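Local coordinates for chain length determinant protein (Shigella flexneri, PDB 4ZM5) that regulates the chain length of the lipopolysaccharide O-antigen in Shigella flexneri, at residues N25-N28 and V29-G32; D119-A122 and L123-N127; E136-A139 and Q140-D144; Q209-L212 and D213-L217. The protein carries 1 engineered substitution. All coordinates share one frame; numbering follows the deposited sequence.

Contact 1: residues N25-N28 and V29-G32; sequences NAMN and VIYG
Asn25 to Tyr31 make the last turns of helix 17-31, and four i to i+4 bonds run in sequence, the first from Val29 N to Asn25 O and the last from Gly32 N, just past the helix end, to Asn28 O. The last has a span of 2.7 Å between Gly32 N and Asn28 O and is the most bent, at 141°. Gly32 then leaves the helix with a positive phi of 65°. Met27 and Ile30 run alongside each other in the same direction. Met27 CE reaches Ile30 CD1 at 3.8 Å because the methionine chain bends at both chi2 and chi3. Tyr31 comes one residue later. Ile30 CG2 sits 3.6 Å above the plane of the Tyr31 ring, over its centre, while Met27 SD is 4.4 Å from Tyr31 CE1. The Tyr31 hydroxyl is hydrogen-bonded to Asn120 on helix 91-159. On another side, Asn25 OD1 lies 4.0 Å from Val29 CG2, and its polar partner is Lys126 of the second subunit. Met27, Ile30 and the Tyr31 ring thus form an apolar cluster that packs against helix 91-159, with one hydroxyl held there, while Asn25 reaches across to the second subunit.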
loop_
_atom_site.group_PDB
_atom_site.type_symbol
_atom_site.label_atom_id
_atom_site.label_comp_id
_atom_site.label_asym_id
_atom_site.label_seq_id
_atom_site.Cartn_x
_atom_site.Cartn_y
_atom_site.Cartn_z
ATOM N N ASN B 25 6.946 -0.609 8.572
ATOM C CA ASN B 25 8.015 -0.074 7.724
ATOM C C ASN B 25 8.263 -1.014 6.537
ATOM O O ASN B 25 8.382 -0.538 5.412
ATOM C CB ASN B 25 9.309 0.184 8.506
ATOM C CG ASN B 25 10.426 0.641 7.621
ATOM O OD1 ASN B 25 10.323 1.659 6.931
ATOM N ND2 ASN B 25 11.470 -0.169 7.533
ATOM N N ALA B 26 8.294 -2.338 6.788
ATOM C CA ALA B 26 8.474 -3.339 5.746
ATOM C C ALA B 26 7.359 -3.230 4.717
ATOM O O ALA B 26 7.658 -3.191 3.529
ATOM C CB ALA B 26 8.499 -4.727 6.356
ATOM N N MET B 27 6.087 -3.084 5.178
ATOM C CA MET B 27 4.876 -2.945 4.345
ATOM C C MET B 27 4.924 -1.673 3.487
ATOM O O MET B 27 4.596 -1.728 2.300
ATOM C CB MET B 27 3.595 -2.958 5.204
ATOM C CG MET B 27 3.220 -4.329 5.765
ATOM S SD MET B 27 2.860 -5.613 4.532
ATOM C CE MET B 27 4.326 -6.650 4.704
ATOM N N ASN B 28 5.353 -0.543 4.091
ATOM C CA ASN B 28 5.547 0.747 3.418
ATOM C C ASN B 28 6.580 0.595 2.301
ATOM O O ASN B 28 6.329 1.046 1.183
ATOM C CB ASN B 28 6.001 1.837 4.422
ATOM C CG ASN B 28 4.900 2.444 5.273
ATOM O OD1 ASN B 28 3.731 2.483 4.888
ATOM N ND2 ASN B 28 5.261 2.993 6.430
ATOM N N VAL B 29 7.719 -0.083 2.597
ATOM C CA VAL B 29 8.821 -0.320 1.658
ATOM C C VAL B 29 8.284 -1.119 0.464
ATOM O O VAL B 29 8.549 -0.735 -0.661
ATOM C CB VAL B 29 10.063 -0.996 2.344
ATOM C CG1 VAL B 29 11.074 -1.499 1.338
ATOM C CG2 VAL B 29 10.747 -0.054 3.316
ATOM N N ILE B 30 7.476 -2.165 0.706
ATOM C CA ILE B 30 6.940 -3.040 -0.345
ATOM C C ILE B 30 5.868 -2.367 -1.224
ATOM O O ILE B 30 5.955 -2.464 -2.461
ATOM C CB ILE B 30 6.397 -4.380 0.244
ATOM C CG1 ILE B 30 7.518 -5.172 0.958
ATOM C CG2 ILE B 30 5.776 -5.246 -0.856
ATOM C CD1 ILE B 30 7.045 -6.117 2.042
ATOM N N TYR B 31 4.872 -1.720 -0.616
ATOM C CA TYR B 31 3.739 -1.199 -1.364
ATOM C C TYR B 31 3.646 0.318 -1.542
ATOM O O TYR B 31 2.813 0.765 -2.338
ATOM C CB TYR B 31 2.450 -1.710 -0.717
ATOM C CG TYR B 31 2.307 -3.212 -0.826
ATOM C CD1 TYR B 31 2.228 -4.010 0.314
ATOM C CD2 TYR B 31 2.300 -3.842 -2.068
ATOM C CE1 TYR B 31 2.065 -5.392 0.217
ATOM C CE2 TYR B 31 2.205 -5.230 -2.176
ATOM C CZ TYR B 31 2.067 -5.999 -1.031
ATOM O OH TYR B 31 1.933 -7.360 -1.126
ATOM N N GLY B 32 4.480 1.086 -0.846
ATOM C CA GLY B 32 4.489 2.543 -0.953
ATOM C C GLY B 32 3.217 3.192 -0.455
ATOM O O GLY B 32 2.871 3.049 0.720
#

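Contact 2: residues D119-A122 and L123-N127; sequences DNIA and LGRKN
Ile121 has CG1 beside its backbone N, with chi1 at -79°, which leaves CG2 to meet Arg125 one turn on. Arg125 starts with chi1 at -90° and bends at chi3, 107°, and its chain crosses that of Ile121. Ile121 CG2 lies 3.8 Å from Arg125 CD. The same methyl comes to the edge of the guanidinium, near its plane, 4.0 Å from NH1 of Arg125. The arginine chain also follows the backbone, with Arg125 CG 3.5 Å from Ile121 O. That oxygen accepts the bond from Arg125 N at 2.9 Å. The other links are regular helical bonds: Leu123 N to Asp119 O, Gly124 N to Asn120 O, and Lys126 N to Ala122 O. Asn120 turns away from Leu123 to Asn127, and its OD1 is hydrogen-bonded to Tyr31. The third subunit places its Val17, Asn24 and Asn25 against Asn120, Leu123 and Lys126. Near the middle of helix 91-159, this stretch is covered on two sides within its own chain. Asn120, Ile121 and Leu123 pack on helix 17-31, while Ile121 and Arg125 touch helix 202-215.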
loop_
_atom_site.group_PDB
_atom_site.type_symbol
_atom_site.label_atom_id
_atom_site.label_comp_id
_atom_site.label_asym_id
_atom_site.label_seq_id
_atom_site.Cartn_x
_atom_site.Cartn_y
_atom_site.Cartn_z
ATOM N N ASP B 119 5.792 -13.610 0.785
ATOM C CA ASP B 119 4.791 -13.589 -0.278
ATOM C C ASP B 119 4.559 -12.164 -0.777
ATOM O O ASP B 119 4.408 -11.946 -1.984
ATOM C CB ASP B 119 3.462 -14.193 0.221
ATOM C CG ASP B 119 3.419 -15.694 0.426
ATOM O OD1 ASP B 119 4.332 -16.392 -0.079
ATOM O OD2 ASP B 119 2.448 -16.177 1.067
ATOM N N ASN B 120 4.519 -11.208 0.168
ATOM C CA ASN B 120 4.326 -9.791 -0.102
ATOM C C ASN B 120 5.548 -9.218 -0.775
ATOM O O ASN B 120 5.392 -8.367 -1.644
ATOM C CB ASN B 120 4.019 -9.018 1.187
ATOM C CG ASN B 120 2.587 -9.129 1.616
ATOM O OD1 ASN B 120 1.669 -8.795 0.890
ATOM N ND2 ASN B 120 2.366 -9.581 2.818
ATOM N N ILE B 121 6.762 -9.667 -0.372
ATOM C CA ILE B 121 8.037 -9.238 -0.959
ATOM C C ILE B 121 8.068 -9.697 -2.420
ATOM O O ILE B 121 8.404 -8.903 -3.281
ATOM C CB ILE B 121 9.250 -9.748 -0.118
ATOM C CG1 ILE B 121 9.453 -8.850 1.133
ATOM C CG2 ILE B 121 10.535 -9.829 -0.955
ATOM C CD1 ILE B 121 10.351 -9.412 2.226
ATOM N N ALA B 122 7.642 -10.934 -2.695
ATOM C CA ALA B 122 7.571 -11.507 -4.044
ATOM C C ALA B 122 6.606 -10.711 -4.966
ATOM O O ALA B 122 6.944 -10.427 -6.129
ATOM C CB ALA B 122 7.146 -12.965 -3.961
ATOM N N LEU B 123 5.435 -10.329 -4.423
ATOM C CA LEU B 123 4.409 -9.541 -5.112
ATOM C C LEU B 123 4.880 -8.104 -5.387
ATOM O O LEU B 123 4.680 -7.597 -6.502
ATOM C CB LEU B 123 3.120 -9.527 -4.264
ATOM C CG LEU B 123 1.865 -8.840 -4.853
ATOM C CD1 LEU B 123 1.470 -9.426 -6.236
ATOM C CD2 LEU B 123 0.712 -8.970 -3.895
ATOM N N GLY B 124 5.462 -7.461 -4.366
ATOM C CA GLY B 124 6.012 -6.115 -4.460
ATOM C C GLY B 124 7.114 -6.033 -5.502
ATOM O O GLY B 124 7.098 -5.116 -6.326
ATOM N N ARG B 125 8.059 -7.014 -5.491
ATOM C CA ARG B 125 9.172 -7.099 -6.444
ATOM C C ARG B 125 8.644 -7.204 -7.887
ATOM O O ARG B 125 9.053 -6.411 -8.738
ATOM C CB ARG B 125 10.098 -8.275 -6.130
ATOM C CG ARG B 125 11.218 -7.924 -5.187
ATOM C CD ARG B 125 11.751 -9.174 -4.521
ATOM N NE ARG B 125 13.065 -9.570 -5.027
ATOM C CZ ARG B 125 13.803 -10.546 -4.504
ATOM N NH1 ARG B 125 13.359 -11.237 -3.458
ATOM N NH2 ARG B 125 14.991 -10.837 -5.020
ATOM N N LYS B 126 7.705 -8.142 -8.136
ATOM C CA LYS B 126 7.060 -8.343 -9.425
ATOM C C LYS B 126 6.498 -7.024 -9.948
ATOM O O LYS B 126 6.765 -6.683 -11.097
ATOM C CB LYS B 126 5.937 -9.403 -9.299
ATOM C CG LYS B 126 5.058 -9.619 -10.555
ATOM C CD LYS B 126 5.722 -10.468 -11.628
ATOM C CE LYS B 126 4.749 -10.859 -12.717
ATOM N NZ LYS B 126 3.944 -12.059 -12.345
ATOM N N ASN B 127 5.755 -6.271 -9.106
ATOM C CA ASN B 127 5.134 -5.003 -9.517
ATOM C C ASN B 127 6.170 -3.924 -9.888
ATOM O O ASN B 127 5.991 -3.234 -10.904
ATOM C CB ASN B 127 4.184 -4.480 -8.426
ATOM C CG ASN B 127 2.961 -5.351 -8.167
ATOM O OD1 ASN B 127 2.486 -6.108 -9.037
ATOM N ND2 ASN B 127 2.395 -5.223 -6.971
#

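Contact 3: residues E136-A139 and Q140-D144; sequences EVVA and QEQKD
Val137 with Glu141, and Val138 with Gln142, are neighbouring i to i+4 pairs in the C-terminal half of the long helix 91-159. Each valine runs next to its longer partner, both heading the same way. Val137 CG1 is 3.5 Å from Glu141 OE1 and 3.7 Å from Glu141 CD. Val138 CG1 is 3.6 Å from Gln142 NE2 and 3.8 Å from Gln142 CD. The torsions match as well. Both valines hold CG1 anti to their backbone N, and both longer chains start with chi1 at -76° and stay extended beyond CG. Each therefore runs back along the preceding turn, and Glu141 CG also passes 3.4 Å from Val137 O. Beneath them the backbone bonds are those of a regular alpha helix. Glu141 N bonds Val137 O and Gln142 N bonds Val138 O. Lys143 N bonds Ala139 O at 3.1 Å.

Such a very long helix is the hallmark of the periplasmic domain of Wzz-type chain-length regulators, where it builds the body of a protrusion and packs against other protomers. Here that packing is seen directly. Glu141 OE2 makes a salt bridge to Arg208 of the third subunit, and Val137 and Val138 rest on its Gln209 and Gln206. A bound magnesium ion lies about 4 Å from the side chain of Val138. The other side faces the same chain: Glu136 OE2 is hydrogen-bonded to Tyr204, Ala139 touches Phe200, and Lys143 NZ is hydrogen-bonded to Arg196 O.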
loop_
_atom_site.group_PDB
_atom_site.type_symbol
_atom_site.label_atom_id
_atom_site.label_comp_id
_atom_site.label_asym_id
_atom_site.label_seq_id
_atom_site.Cartn_x
_atom_site.Cartn_y
_atom_site.Cartn_z
ATOM N N GLU B 136 11.749 1.253 -19.155
ATOM C CA GLU B 136 12.966 1.023 -19.935
ATOM C C GLU B 136 12.627 0.833 -21.404
ATOM O O GLU B 136 13.311 1.406 -22.244
ATOM C CB GLU B 136 13.732 -0.198 -19.409
ATOM C CG GLU B 136 14.567 0.098 -18.180
ATOM C CD GLU B 136 14.801 -1.056 -17.222
ATOM O OE1 GLU B 136 14.332 -2.186 -17.493
ATOM O OE2 GLU B 136 15.465 -0.821 -16.188
ATOM N N VAL B 137 11.545 0.069 -21.718
ATOM C CA VAL B 137 11.084 -0.173 -23.096
ATOM C C VAL B 137 10.723 1.185 -23.735
ATOM O O VAL B 137 11.227 1.497 -24.828
ATOM C CB VAL B 137 9.910 -1.207 -23.162
ATOM C CG1 VAL B 137 9.242 -1.235 -24.533
ATOM C CG2 VAL B 137 10.376 -2.611 -22.768
ATOM N N VAL B 138 9.907 2.002 -23.017
ATOM C CA VAL B 138 9.467 3.335 -23.459
ATOM C C VAL B 138 10.676 4.233 -23.752
ATOM O O VAL B 138 10.756 4.800 -24.844
ATOM C CB VAL B 138 8.499 4.017 -22.443
ATOM C CG1 VAL B 138 8.133 5.431 -22.894
ATOM C CG2 VAL B 138 7.236 3.181 -22.236
ATOM N N ALA B 139 11.624 4.337 -22.796
ATOM C CA ALA B 139 12.819 5.186 -22.927
ATOM C C ALA B 139 13.690 4.780 -24.117
ATOM O O ALA B 139 14.286 5.651 -24.756
ATOM C CB ALA B 139 13.634 5.159 -21.652
ATOM N N GLN B 140 13.730 3.470 -24.430
ATOM C CA GLN B 140 14.495 2.926 -25.543
ATOM C C GLN B 140 13.792 3.258 -26.866
ATOM O O GLN B 140 14.473 3.672 -27.807
ATOM C CB GLN B 140 14.725 1.413 -25.377
ATOM C CG GLN B 140 15.606 0.760 -26.446
ATOM C CD GLN B 140 16.998 1.311 -26.481
ATOM O OE1 GLN B 140 17.398 1.930 -27.464
ATOM N NE2 GLN B 140 17.769 1.110 -25.417
ATOM N N GLU B 141 12.444 3.116 -26.919
ATOM C CA GLU B 141 11.634 3.408 -28.100
ATOM C C GLU B 141 11.693 4.909 -28.442
ATOM O O GLU B 141 11.780 5.280 -29.616
ATOM C CB GLU B 141 10.195 2.907 -27.901
ATOM C CG GLU B 141 10.107 1.395 -28.062
ATOM C CD GLU B 141 8.844 0.680 -27.635
ATOM O OE1 GLU B 141 8.099 1.227 -26.792
ATOM O OE2 GLU B 141 8.634 -0.464 -28.100
ATOM N N GLN B 142 11.757 5.753 -27.419
ATOM C CA GLN B 142 11.893 7.202 -27.568
ATOM C C GLN B 142 13.294 7.542 -28.114
ATOM O O GLN B 142 13.417 8.357 -29.027
ATOM C CB GLN B 142 11.633 7.903 -26.222
ATOM C CG GLN B 142 10.156 7.983 -25.848
ATOM C CD GLN B 142 9.907 8.461 -24.435
ATOM O OE1 GLN B 142 10.812 8.549 -23.596
ATOM N NE2 GLN B 142 8.661 8.764 -24.127
ATOM N N LYS B 143 14.345 6.878 -27.585
ATOM C CA LYS B 143 15.720 7.038 -28.078
ATOM C C LYS B 143 15.803 6.567 -29.534
ATOM O O LYS B 143 16.375 7.276 -30.364
ATOM C CB LYS B 143 16.713 6.259 -27.202
ATOM C CG LYS B 143 18.162 6.311 -27.688
ATOM C CD LYS B 143 19.050 5.413 -26.873
ATOM C CE LYS B 143 20.451 5.318 -27.382
ATOM N NZ LYS B 143 21.349 4.745 -26.344
ATOM N N ASP B 144 15.228 5.385 -29.839
ATOM C CA ASP B 144 15.199 4.799 -31.180
ATOM C C ASP B 144 14.538 5.716 -32.183
ATOM O O ASP B 144 15.073 5.852 -33.279
ATOM C CB ASP B 144 14.509 3.428 -31.185
ATOM C CG ASP B 144 15.356 2.325 -30.584
ATOM O OD1 ASP B 144 16.528 2.608 -30.195
ATOM O OD2 ASP B 144 14.858 1.180 -30.496
#

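Contact 4: residues Q209-L212 and D213-L217; sequences QNLL and DIEKL
Gln209 and Asp213 meet through side chains one helical turn apart. Gln209 NE2 donates to Asp213 OD1 at 3.2 Å with an N-H...O angle of 149°. The carboxylate oxygen is met from above its plane, while OD1 lies in the amide plane of the glutamine. The two flat groups are turned 54° against each other. The bend of Gln209 at chi2, 57°, brings the amide round to the acid. Asp213 OD1 has a second partner, Lys216 NZ, at 3.4 Å, a weak hydrogen bond within a salt bridge. Asp213 OD2 makes a salt bridge to Arg133 of the second subunit. One carboxylate therefore serves an amide and two cations, which would probably keep it ionised. Glu215 OE2 makes a long, weak ion pair with Arg125 on helix 91-159.

The i to i+4 backbone bonds weaken from Asp213 to Lys216. Asp213 N reaches Gln209 O at 3.0 Å. Ile214 N goes to Asn210 O at 3.1 Å and more weakly to Leu211 O at 3.3 Å. Leu211 O also takes a weak bond from Glu215 N, again at 3.3 Å. Lys216 N is held only weakly, by Leu212 O at 3.5 Å and by Asp213 O. Leu217 N then bonds Ile214 O as the chain leaves the helix. Thr134 of the second subunit packs on Asn210. Helix 202-215 packs on two others of its chain. Leu211 and Ile214 lie against helix 91-159, at Leu132 and Leu128 among others, while Asp213 and Ile214 touch Val29 of helix 17-31.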
loop_
_atom_site.group_PDB
_atom_site.type_symbol
_atom_site.label_atom_id
_atom_site.label_comp_id
_atom_site.label_asym_id
_atom_site.label_seq_id
_atom_site.Cartn_x
_atom_site.Cartn_y
_atom_site.Cartn_z
ATOM N N GLN B 209 15.237 2.435 -6.737
ATOM C CA GLN B 209 15.736 2.514 -5.372
ATOM C C GLN B 209 14.802 1.732 -4.436
ATOM O O GLN B 209 15.284 1.031 -3.545
ATOM C CB GLN B 209 15.884 3.985 -4.924
ATOM C CG GLN B 209 16.589 4.191 -3.566
ATOM C CD GLN B 209 17.975 3.583 -3.507
ATOM O OE1 GLN B 209 18.809 3.754 -4.420
ATOM N NE2 GLN B 209 18.235 2.829 -2.442
ATOM N N ASN B 210 13.476 1.833 -4.654
ATOM C CA ASN B 210 12.482 1.121 -3.856
ATOM C C ASN B 210 12.682 -0.393 -3.957
ATOM O O ASN B 210 12.485 -1.098 -2.967
ATOM C CB ASN B 210 11.058 1.513 -4.272
ATOM C CG ASN B 210 10.714 2.965 -3.981
ATOM O OD1 ASN B 210 11.484 3.721 -3.351
ATOM N ND2 ASN B 210 9.547 3.393 -4.457
ATOM N N LEU B 211 13.120 -0.875 -5.128
ATOM C CA LEU B 211 13.406 -2.283 -5.373
ATOM C C LEU B 211 14.654 -2.717 -4.593
ATOM O O LEU B 211 14.661 -3.812 -4.023
ATOM C CB LEU B 211 13.568 -2.532 -6.879
ATOM C CG LEU B 211 13.665 -3.983 -7.338
ATOM C CD1 LEU B 211 12.496 -4.809 -6.856
ATOM C CD2 LEU B 211 13.742 -4.046 -8.817
ATOM N N LEU B 212 15.671 -1.832 -4.520
ATOM C CA LEU B 212 16.895 -2.046 -3.748
ATOM C C LEU B 212 16.598 -2.180 -2.249
ATOM O O LEU B 212 17.197 -3.024 -1.571
ATOM C CB LEU B 212 17.874 -0.880 -3.961
ATOM C CG LEU B 212 18.895 -1.006 -5.086
ATOM C CD1 LEU B 212 19.716 0.256 -5.189
ATOM C CD2 LEU B 212 19.826 -2.204 -4.870
ATOM N N ASP B 213 15.664 -1.344 -1.751
ATOM C CA ASP B 213 15.227 -1.289 -0.362
ATOM C C ASP B 213 14.411 -2.532 0.023
ATOM O O ASP B 213 14.467 -2.934 1.181
ATOM C CB ASP B 213 14.414 -0.006 -0.104
ATOM C CG ASP B 213 15.157 1.312 -0.315
ATOM O OD1 ASP B 213 16.411 1.305 -0.267
ATOM O OD2 ASP B 213 14.483 2.353 -0.482
ATOM N N ILE B 214 13.663 -3.138 -0.933
ATOM C CA ILE B 214 12.873 -4.359 -0.698
ATOM C C ILE B 214 13.828 -5.524 -0.464
ATOM O O ILE B 214 13.582 -6.361 0.416
ATOM C CB ILE B 214 11.854 -4.656 -1.834
ATOM C CG1 ILE B 214 10.688 -3.664 -1.767
ATOM C CG2 ILE B 214 11.310 -6.104 -1.760
ATOM C CD1 ILE B 214 9.617 -3.846 -2.811
ATOM N N GLU B 215 14.940 -5.541 -1.219
ATOM C CA GLU B 215 15.976 -6.562 -1.134
ATOM C C GLU B 215 16.686 -6.536 0.222
ATOM O O GLU B 215 17.243 -7.553 0.625
ATOM C CB GLU B 215 16.977 -6.383 -2.285
ATOM C CG GLU B 215 16.719 -7.352 -3.432
ATOM C CD GLU B 215 16.770 -6.795 -4.848
ATOM O OE1 GLU B 215 17.804 -6.186 -5.210
ATOM O OE2 GLU B 215 15.773 -6.961 -5.594
ATOM N N LYS B 216 16.634 -5.391 0.933
ATOM C CA LYS B 216 17.257 -5.184 2.250
ATOM C C LYS B 216 16.382 -5.692 3.407
ATOM O O LYS B 216 16.869 -5.786 4.535
ATOM C CB LYS B 216 17.565 -3.692 2.464
ATOM C CG LYS B 216 18.784 -3.176 1.702
ATOM C CD LYS B 216 18.630 -1.717 1.288
ATOM C CE LYS B 216 19.400 -0.723 2.126
ATOM N NZ LYS B 216 19.136 0.676 1.683
ATOM N N LEU B 217 15.099 -6.009 3.144
ATOM C CA LEU B 217 14.163 -6.464 4.169
ATOM C C LEU B 217 14.448 -7.896 4.613
ATOM O O LEU B 217 14.626 -8.777 3.772
ATOM C CB LEU B 217 12.704 -6.364 3.688
ATOM C CG LEU B 217 12.138 -4.991 3.345
ATOM C CD1 LEU B 217 10.813 -5.138 2.634
ATOM C CD2 LEU B 217 11.996 -4.088 4.581
#

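In the fold
Contacts 1, 2 and 4 come together where three helices of one chain meet, with centres 10 to 11 Å apart. Contacts 1 and 2 touch through Ile30 CG2 and Gly124 CA, 3.7 Å apart. Contacts 1 and 4 join where Ile30 CG1 lies 3.7 Å from Leu217 CD1. Contacts 2 and 4 meet at Ile121 CG2 and Ile214 CG2, 3.9 Å apart. Contact 3 shares helix 91-159 with contact 2 but lies about 25 Å from it between centres. It stands beside the magnesium ion. Contacts 1 and 4 both touch the second subunit, contacts 2 and 3 the third, which also reaches Tyr31 of contact 1.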